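PDB 3DBX: CD1-2 antigen from Gallus gallus, which probably presents lipid antigens at the cell surface, as other CD1 molecules do, from a hydrophobic groove in its MHC class I-like domain. Local coordinates for residues C105-N110 / S169-I174; Q11-F16 / G31-A36; I101-K106 / S115-G120. One frame throughout, in Å; residues are numbered along the deposited sequence. Where two conformers were deposited one is given.

Contact 1. Residues C105-N110 / S169-I174; sequences CKLYTN and SFPNYI. With NAG (2-acetamido-2-deoxy-beta-D-glucopyranose), chain E.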
# COMPACT_ATOMS: atom_id res chain seq x y z
N CYS A 105 -10.83 -8.07 -8.63
CA CYS A 105 -12.06 -8.86 -8.64
C CYS A 105 -12.59 -8.90 -7.20
O CYS A 105 -11.91 -9.43 -6.30
CB CYS A 105 -11.78 -10.29 -9.14
SG CYS A 105 -13.22 -11.37 -9.33
N LYS A 106 -13.76 -8.32 -6.99
CA LYS A 106 -14.44 -8.36 -5.69
C LYS A 106 -15.68 -9.24 -5.81
O LYS A 106 -16.41 -9.14 -6.80
CB LYS A 106 -14.86 -6.95 -5.27
CG LYS A 106 -15.16 -6.77 -3.78
CD LYS A 106 -15.18 -5.28 -3.42
CE LYS A 106 -14.38 -4.99 -2.13
NZ LYS A 106 -13.94 -3.56 -2.00
N LEU A 107 -15.91 -10.09 -4.80
CA LEU A 107 -17.18 -10.86 -4.70
C LEU A 107 -18.05 -10.40 -3.53
O LEU A 107 -17.71 -10.62 -2.36
CB LEU A 107 -16.92 -12.37 -4.55
CG LEU A 107 -15.95 -13.16 -5.44
CD1 LEU A 107 -16.34 -14.63 -5.37
CD2 LEU A 107 -15.97 -12.70 -6.90
N TYR A 108 -19.17 -9.76 -3.86
CA TYR A 108 -20.18 -9.38 -2.86
C TYR A 108 -21.01 -10.61 -2.54
O TYR A 108 -21.28 -11.43 -3.42
CB TYR A 108 -21.08 -8.25 -3.37
CG TYR A 108 -20.31 -7.03 -3.86
CD1 TYR A 108 -19.86 -6.07 -2.96
CD2 TYR A 108 -20.02 -6.86 -5.21
CE1 TYR A 108 -19.14 -4.96 -3.39
CE2 TYR A 108 -19.31 -5.75 -5.65
CZ TYR A 108 -18.88 -4.81 -4.74
OH TYR A 108 -18.17 -3.71 -5.18
N THR A 109 -21.43 -10.74 -1.29
CA THR A 109 -22.21 -11.92 -0.90
C THR A 109 -23.71 -11.79 -1.26
O THR A 109 -24.56 -12.39 -0.61
CB THR A 109 -21.98 -12.32 0.59
OG1 THR A 109 -22.14 -11.18 1.45
CG2 THR A 109 -20.58 -12.90 0.78
N ASN A 110 -24.00 -11.02 -2.31
CA ASN A 110 -25.35 -11.00 -2.91
C ASN A 110 -25.36 -11.46 -4.38
O ASN A 110 -26.39 -11.43 -5.04
CB ASN A 110 -26.03 -9.62 -2.74
CG ASN A 110 -25.61 -8.59 -3.79
OD1 ASN A 110 -24.61 -8.76 -4.50
ND2 ASN A 110 -26.39 -7.51 -3.88
N SER A 169 -12.38 -17.81 -13.55
CA SER A 169 -11.08 -18.16 -13.01
C SER A 169 -10.80 -17.49 -11.67
O SER A 169 -10.51 -18.18 -10.69
CB SER A 169 -9.97 -17.87 -14.03
OG SER A 169 -10.11 -18.73 -15.17
N PHE A 170 -10.93 -16.16 -11.63
CA PHE A 170 -10.64 -15.42 -10.39
C PHE A 170 -11.65 -15.66 -9.25
O PHE A 170 -11.22 -15.81 -8.11
CB PHE A 170 -10.44 -13.91 -10.64
CG PHE A 170 -9.20 -13.57 -11.43
CD1 PHE A 170 -8.25 -14.54 -11.75
CD2 PHE A 170 -8.98 -12.26 -11.84
CE1 PHE A 170 -7.09 -14.22 -12.47
CE2 PHE A 170 -7.82 -11.91 -12.57
CZ PHE A 170 -6.87 -12.90 -12.88
N PRO A 171 -12.99 -15.67 -9.54
CA PRO A 171 -13.99 -16.06 -8.54
C PRO A 171 -13.80 -17.42 -7.85
O PRO A 171 -13.92 -17.49 -6.62
CB PRO A 171 -15.31 -16.02 -9.33
CG PRO A 171 -15.08 -15.03 -10.36
CD PRO A 171 -13.65 -15.24 -10.79
N ASN A 172 -13.56 -18.49 -8.62
CA ASN A 172 -13.20 -19.80 -8.05
C ASN A 172 -11.95 -19.76 -7.15
O ASN A 172 -11.92 -20.40 -6.10
CB ASN A 172 -13.03 -20.85 -9.15
CG ASN A 172 -14.36 -21.42 -9.64
OD1 ASN A 172 -15.28 -20.68 -9.97
ND2 ASN A 172 -14.46 -22.76 -9.67
N TYR A 173 -10.94 -19.00 -7.57
CA TYR A 173 -9.68 -18.83 -6.84
C TYR A 173 -9.87 -18.15 -5.48
O TYR A 173 -9.37 -18.64 -4.46
CB TYR A 173 -8.70 -18.05 -7.73
CG TYR A 173 -7.27 -17.98 -7.26
CD1 TYR A 173 -6.60 -19.09 -6.74
CD2 TYR A 173 -6.56 -16.80 -7.39
CE1 TYR A 173 -5.24 -19.00 -6.33
CE2 TYR A 173 -5.23 -16.70 -6.99
CZ TYR A 173 -4.58 -17.80 -6.46
OH TYR A 173 -3.25 -17.64 -6.09
N ILE A 174 -10.61 -17.04 -5.46
CA ILE A 174 -10.94 -16.31 -4.23
C ILE A 174 -11.60 -17.25 -3.21
O ILE A 174 -11.23 -17.28 -2.03
CB ILE A 174 -11.89 -15.12 -4.53
CG1 ILE A 174 -11.17 -14.03 -5.33
CG2 ILE A 174 -12.44 -14.53 -3.24
CD1 ILE A 174 -12.10 -12.96 -5.94
C1 NAG E . -25.88 -6.40 -4.67
C2 NAG E . -26.94 -5.30 -4.71
C3 NAG E . -26.47 -4.17 -5.63
C4 NAG E . -25.10 -3.65 -5.17
C5 NAG E . -24.11 -4.79 -4.93
C6 NAG E . -22.85 -4.28 -4.25
C7 NAG E . -29.24 -5.99 -4.23
C8 NAG E . -30.55 -5.31 -4.53
N2 NAG E . -28.25 -5.80 -5.11
O3 NAG E . -27.41 -3.13 -5.63
O4 NAG E . -24.57 -2.74 -6.12
O5 NAG E . -24.69 -5.83 -4.14
O6 NAG E . -23.02 -4.24 -2.85
O7 NAG E . -29.13 -6.68 -3.22

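Contact 2. Residues Q11-F16 / G31-A36; sequences QFFQLF and GMALLA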
# COMPACT_ATOMS: atom_id res chain seq x y z
N GLN A 11 -12.81 -11.04 0.20
CA GLN A 11 -13.06 -11.58 -1.14
C GLN A 11 -12.76 -10.56 -2.24
O GLN A 11 -13.48 -10.47 -3.25
CB GLN A 11 -14.49 -12.13 -1.22
CG GLN A 11 -14.69 -13.29 -0.26
CD GLN A 11 -16.12 -13.75 -0.16
OE1 GLN A 11 -17.00 -13.00 0.27
NE2 GLN A 11 -16.36 -14.99 -0.55
N PHE A 12 -11.69 -9.79 -2.03
CA PHE A 12 -11.22 -8.79 -2.97
C PHE A 12 -9.80 -9.16 -3.39
O PHE A 12 -8.83 -9.02 -2.61
CB PHE A 12 -11.26 -7.38 -2.34
CG PHE A 12 -10.98 -6.22 -3.31
CD1 PHE A 12 -11.07 -6.37 -4.69
CD2 PHE A 12 -10.67 -4.95 -2.82
CE1 PHE A 12 -10.83 -5.29 -5.56
CE2 PHE A 12 -10.45 -3.88 -3.68
CZ PHE A 12 -10.53 -4.06 -5.06
N PHE A 13 -9.70 -9.64 -4.62
CA PHE A 13 -8.44 -10.06 -5.23
C PHE A 13 -7.91 -8.95 -6.14
O PHE A 13 -8.63 -8.48 -7.00
CB PHE A 13 -8.67 -11.33 -6.04
CG PHE A 13 -7.43 -11.90 -6.61
CD1 PHE A 13 -6.44 -12.45 -5.77
CD2 PHE A 13 -7.22 -11.91 -7.98
CE1 PHE A 13 -5.27 -13.00 -6.29
CE2 PHE A 13 -6.04 -12.45 -8.51
CZ PHE A 13 -5.08 -13.00 -7.66
N GLN A 14 -6.65 -8.56 -5.94
CA GLN A 14 -6.01 -7.50 -6.72
C GLN A 14 -4.63 -7.90 -7.19
O GLN A 14 -3.92 -8.62 -6.51
CB GLN A 14 -5.88 -6.23 -5.89
CG GLN A 14 -7.20 -5.57 -5.53
CD GLN A 14 -6.97 -4.23 -4.84
OE1 GLN A 14 -6.89 -3.20 -5.48
NE2 GLN A 14 -6.85 -4.26 -3.52
N LEU A 15 -4.26 -7.37 -8.36
CA LEU A 15 -2.98 -7.58 -8.98
C LEU A 15 -2.40 -6.20 -9.32
O LEU A 15 -3.08 -5.35 -9.91
CB LEU A 15 -3.14 -8.39 -10.27
CG LEU A 15 -3.59 -9.85 -10.24
CD1 LEU A 15 -3.97 -10.33 -11.66
CD2 LEU A 15 -2.50 -10.73 -9.67
N PHE A 16 -1.14 -6.01 -8.98
CA PHE A 16 -0.41 -4.77 -9.24
C PHE A 16 0.89 -5.12 -9.99
O PHE A 16 1.71 -5.83 -9.44
CB PHE A 16 -0.01 -4.14 -7.89
CG PHE A 16 -1.17 -3.72 -7.05
CD1 PHE A 16 -1.64 -2.42 -7.09
CD2 PHE A 16 -1.81 -4.63 -6.21
CE1 PHE A 16 -2.74 -2.03 -6.31
CE2 PHE A 16 -2.91 -4.25 -5.43
CZ PHE A 16 -3.37 -2.96 -5.48
N GLY A 31 5.68 -7.20 -9.28
CA GLY A 31 4.25 -7.47 -9.29
C GLY A 31 3.84 -8.21 -8.03
O GLY A 31 4.62 -8.98 -7.44
N MET A 32 2.61 -7.94 -7.62
CA MET A 32 2.04 -8.55 -6.41
C MET A 32 0.60 -8.92 -6.61
O MET A 32 -0.11 -8.21 -7.29
CB MET A 32 2.09 -7.55 -5.27
CG MET A 32 1.78 -8.20 -3.93
SD MET A 32 1.91 -6.97 -2.66
CE MET A 32 3.57 -6.39 -2.91
N ALA A 33 0.19 -10.04 -6.03
CA ALA A 33 -1.22 -10.39 -5.93
C ALA A 33 -1.64 -10.35 -4.47
O ALA A 33 -0.94 -10.90 -3.61
CB ALA A 33 -1.46 -11.78 -6.51
N LEU A 34 -2.81 -9.76 -4.20
CA LEU A 34 -3.33 -9.57 -2.83
C LEU A 34 -4.73 -10.12 -2.71
O LEU A 34 -5.51 -9.95 -3.62
CB LEU A 34 -3.40 -8.06 -2.48
CG LEU A 34 -2.17 -7.18 -2.35
CD1 LEU A 34 -2.67 -5.76 -2.16
CD2 LEU A 34 -1.41 -7.52 -1.12
N LEU A 35 -5.04 -10.76 -1.58
CA LEU A 35 -6.40 -11.00 -1.16
C LEU A 35 -6.55 -10.20 0.13
O LEU A 35 -5.75 -10.41 1.04
CB LEU A 35 -6.68 -12.51 -0.94
CG LEU A 35 -8.13 -12.91 -0.65
CD1 LEU A 35 -9.01 -12.66 -1.85
CD2 LEU A 35 -8.25 -14.38 -0.18
N ALA A 36 -7.55 -9.32 0.22
CA ALA A 36 -7.59 -8.25 1.23
C ALA A 36 -6.24 -7.49 1.23
O ALA A 36 -5.83 -7.01 0.18
CB ALA A 36 -7.94 -8.81 2.64
O HOH W 1 -7.26 -6.75 -2.10

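Contact 3. Residues I101-K106 / S115-G120; sequences IHTGCK and SFVNIG. With PLM (palmitic acid), chain F.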
# COMPACT_ATOMS: atom_id res chain seq x y z
N ILE A 101 -0.02 -1.84 -14.23
CA ILE A 101 -1.28 -2.56 -14.48
C ILE A 101 -1.95 -2.89 -13.16
O ILE A 101 -1.37 -3.58 -12.32
CB ILE A 101 -1.07 -3.89 -15.29
CG1 ILE A 101 -0.45 -3.62 -16.67
CG2 ILE A 101 -2.40 -4.63 -15.49
CD1 ILE A 101 1.06 -3.80 -16.72
N HIS A 102 -3.17 -2.40 -12.97
CA HIS A 102 -3.92 -2.67 -11.74
C HIS A 102 -5.20 -3.37 -12.13
O HIS A 102 -6.00 -2.84 -12.89
CB HIS A 102 -4.19 -1.36 -10.99
CG HIS A 102 -4.94 -1.55 -9.71
ND1 HIS A 102 -5.67 -0.54 -9.13
CD2 HIS A 102 -5.08 -2.63 -8.90
CE1 HIS A 102 -6.22 -0.99 -8.01
NE2 HIS A 102 -5.89 -2.26 -7.85
N THR A 103 -5.36 -4.59 -11.61
CA THR A 103 -6.52 -5.42 -11.85
C THR A 103 -7.18 -5.77 -10.51
O THR A 103 -6.49 -5.89 -9.49
CB THR A 103 -6.07 -6.73 -12.55
OG1 THR A 103 -5.36 -6.41 -13.76
CG2 THR A 103 -7.24 -7.60 -12.88
N GLY A 104 -8.50 -5.98 -10.52
CA GLY A 104 -9.22 -6.42 -9.32
C GLY A 104 -10.46 -7.24 -9.61
O GLY A 104 -11.06 -7.11 -10.67
N CYS A 105 -10.83 -8.07 -8.63
CA CYS A 105 -12.06 -8.86 -8.64
C CYS A 105 -12.59 -8.90 -7.20
O CYS A 105 -11.91 -9.43 -6.30
CB CYS A 105 -11.78 -10.29 -9.14
SG CYS A 105 -13.22 -11.37 -9.33
N LYS A 106 -13.76 -8.32 -6.99
CA LYS A 106 -14.44 -8.36 -5.69
C LYS A 106 -15.68 -9.24 -5.81
O LYS A 106 -16.41 -9.14 -6.80
CB LYS A 106 -14.86 -6.95 -5.27
CG LYS A 106 -15.16 -6.77 -3.78
CD LYS A 106 -15.18 -5.28 -3.42
CE LYS A 106 -14.38 -4.99 -2.13
NZ LYS A 106 -13.94 -3.56 -2.00
N SER A 115 -15.25 -6.08 -11.27
CA SER A 115 -13.99 -6.44 -11.92
C SER A 115 -13.48 -5.27 -12.74
O SER A 115 -14.26 -4.54 -13.33
CB SER A 115 -14.18 -7.66 -12.83
OG SER A 115 -14.35 -8.86 -12.08
N PHE A 116 -12.16 -5.09 -12.77
CA PHE A 116 -11.56 -3.98 -13.53
C PHE A 116 -10.14 -4.29 -14.01
O PHE A 116 -9.44 -5.09 -13.40
CB PHE A 116 -11.58 -2.67 -12.71
CG PHE A 116 -10.76 -2.72 -11.44
CD1 PHE A 116 -11.36 -3.03 -10.22
CD2 PHE A 116 -9.38 -2.44 -11.46
CE1 PHE A 116 -10.60 -3.05 -9.05
CE2 PHE A 116 -8.64 -2.48 -10.31
CZ PHE A 116 -9.25 -2.80 -9.10
N VAL A 117 -9.75 -3.65 -15.11
CA VAL A 117 -8.36 -3.63 -15.56
C VAL A 117 -7.97 -2.21 -15.95
O VAL A 117 -8.57 -1.62 -16.87
CB VAL A 117 -8.08 -4.52 -16.77
CG1 VAL A 117 -6.57 -4.48 -17.07
CG2 VAL A 117 -8.52 -5.95 -16.52
N ASN A 118 -6.96 -1.68 -15.25
CA ASN A 118 -6.43 -0.35 -15.54
C ASN A 118 -4.95 -0.37 -15.92
O ASN A 118 -4.14 -0.96 -15.23
CB ASN A 118 -6.59 0.53 -14.29
CG ASN A 118 -8.04 0.78 -13.94
OD1 ASN A 118 -8.91 0.74 -14.80
ND2 ASN A 118 -8.30 1.03 -12.69
N ILE A 119 -4.60 0.33 -17.01
CA ILE A 119 -3.20 0.51 -17.41
C ILE A 119 -2.78 1.98 -17.28
O ILE A 119 -3.49 2.86 -17.73
CB ILE A 119 -2.92 -0.00 -18.86
CG1 ILE A 119 -3.40 -1.46 -19.01
CG2 ILE A 119 -1.46 0.08 -19.19
CD1 ILE A 119 -3.25 -2.07 -20.42
N GLY A 120 -1.61 2.22 -16.67
CA GLY A 120 -1.01 3.55 -16.64
C GLY A 120 0.35 3.61 -17.33
O GLY A 120 1.05 2.59 -17.48
C1 PLM F . 2.08 -8.86 -28.80
O1 PLM F . 3.15 -9.15 -28.20
O2 PLM F . 2.13 -8.04 -29.74
C2 PLM F . 0.75 -9.48 -28.39
C3 PLM F . 0.79 -9.97 -26.95
C4 PLM F . -0.59 -10.42 -26.46
C5 PLM F . -1.37 -9.29 -25.79
C6 PLM F . -1.03 -9.10 -24.31
C7 PLM F . -1.10 -7.63 -23.88
C8 PLM F . -2.35 -7.34 -23.06
C9 PLM F . -2.05 -6.33 -21.96
CA PLM F . -3.31 -6.14 -21.11
CB PLM F . -2.99 -5.97 -19.63
CC PLM F . -3.09 -7.29 -18.86
CD PLM F . -4.45 -7.46 -18.19
CE PLM F . -4.64 -8.93 -17.86
CF PLM F . -5.10 -9.12 -16.42
CG PLM F . -4.55 -10.42 -15.85

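Contact 1. Residues C105-N110 / S169-I174
Van der Waals packing, mostly between apolar side chains, carries this contact, and no hydrogen bond crosses it. Cys105 turns its thiol toward the helix, with SG anti to the backbone N (chi1 -176°), so that the sulfur touches Phe170 CB at 4.0 Å and Ile174 CD1 at 3.9 Å. A small thiol suits the short distance between strand and helix. The extended Ile174 side chain brings CD1 tip to tip with Leu107, 3.9 Å from Leu107 CG, while the same methyl rests 3.6 Å from the backbone O of Cys105. Leu107 meets Pro171 at about a right angle, CD2 lying 4.2 Å from Pro171 CB. Here strand 97-107, part of the floor of an MHC class I-like groove, meets helix 156-180; segments 105-107 and 169-174 cross at -57°. Pro171 has no N-H to offer the preceding turn, and the helix kinks there.

Covalent and carbohydrate contacts belong to the loop after the strand. ND2 of Asn110 is bonded to C1 of the N-linked sugar and donates to its O7 at 2.9 Å, while Asn110 OD1 is hydrogen-bonded to Thr112 OG1. The sugar's C6 lies 3.6 Å above the Tyr108 ring plane, over its centre; Lys106 CG approaches the opposite face.

Contact 2. Residues Q11-F16 / G31-A36
Five backbone hydrogen bonds zip 11-16 to 31-36 as neighbouring antiparallel strands of a beta hairpin. Gln14 pairs with Leu34 through two nearly straight bonds, of which Leu34 N to Gln14 O is the shorter at 2.8 Å, and Phe16 pairs likewise with Met32. Between them the non-hydrogen-bonded pairs Phe13-Leu35 and Leu15-Ala33 draw their CA atoms closer together.

The tight side is the face of Phe13, Leu15, Ala33 and Leu35, all buried. The small Ala33 lets two larger neighbours close on its CB, which is 3.5 Å from CD2 of Leu15, closer than usual van der Waals contact, and 4.0 Å from CZ of Phe13. With CG anti to the backbone N (chi1 -175°), the Phe13 ring runs over toward the partner strand, where CD1 comes 3.4 Å from Leu34 O. Leu35 reaches back with CD1 to Phe12 O.

The opposite face is looser, with Gln14, Met32 and Leu34 partly exposed, though Phe16 is buried. The Leu34 and Phe16 side chains cross obliquely, CD1 of Leu34 lying 3.6 Å from CE2 of Phe16, whereas the unbranched Met32 leads its sulfur away. At the Phe12-Ala36 end, Ala36 N reaches Phe12 O by a more bent bond (141°), and a water donates to Phe12 O and Ala36 O while accepting from NE2 of Gln14, whose OE1 is held by His102.

Within the groove floor, strand 12-21 lies between 27-35 and 97-107. Helix 156-180 packs on the buried face through Phe170, Tyr173, Ile174 and Leu177, and another protein chain meets Phe16 and Met32 on the other.

Contact 3. Residues I101-K106 / S115-G120
Ile101 opens the pairing opposite Ile119, the two branched side chains meeting through their CG1 atoms at 4.3 Å on the groove side of the sheet. His102 follows on the other face and is bonded both ways to the backbone of Asn118; His102 N to Asn118 O is 2.8 Å and almost straight (169°). Its imidazole, with CG anti to the backbone N, receives the edge of Phe116 in a T-shaped stack: CE2 stands 3.6 Å above the imidazole plane, over its centre, and the planes are at 78°. Thr103 returns to the groove side beside Val117, both pointing the same way, as beta-branched residues suited to a strand. Thr103 OG1 is 3.8 Å from CF of the palmitic acid and Val117 CG1 is 3.8 Å from its CD; the chain continues past Ile119. Gly104 and Phe116 form the second hydrogen-bonded pair, with slightly longer bonds. Phe116 CG takes the crowded position between backbone N and carbonyl carbon (chi1 63°), and the bare glycine lets the ring lie directly on its backbone, Gly104 N 3.5 Å above the ring centre and CA making a CH-pi contact. At Cys105 the thiol has OG of Ser115 3.9 Å away.

The chemistry implies two unlike surfaces on one hairpin: a largely apolar one that accommodates an acyl chain, and an aromatic one beneath, where Gln14 OE1 holds NE2 of His102 and probably biases its imidazole toward carrying a proton there.

How the contacts relate
All three contacts build one groove domain, and strand 97-107 ties them together: contacts 1 and 3 share Cys105 and Lys106, while contact 2 adjoins both through strand 12-21, as in the probable hydrogen bond from Cys105 N to Phe13 O. Contacts 2 and 3 are strand pairings within the floor, held by regular backbone hydrogen bonds; contact 1 joins floor to helix by van der Waals packing without hydrogen bonds. Contacts 1 and 3 are buried, though the loop of contact 1 runs out to a surface glycan, and contact 2 is partly buried, with a water at one end. Beneath the floor, His102 of contact 3 stacks on Phe16 of contact 2, close to the other protein chain.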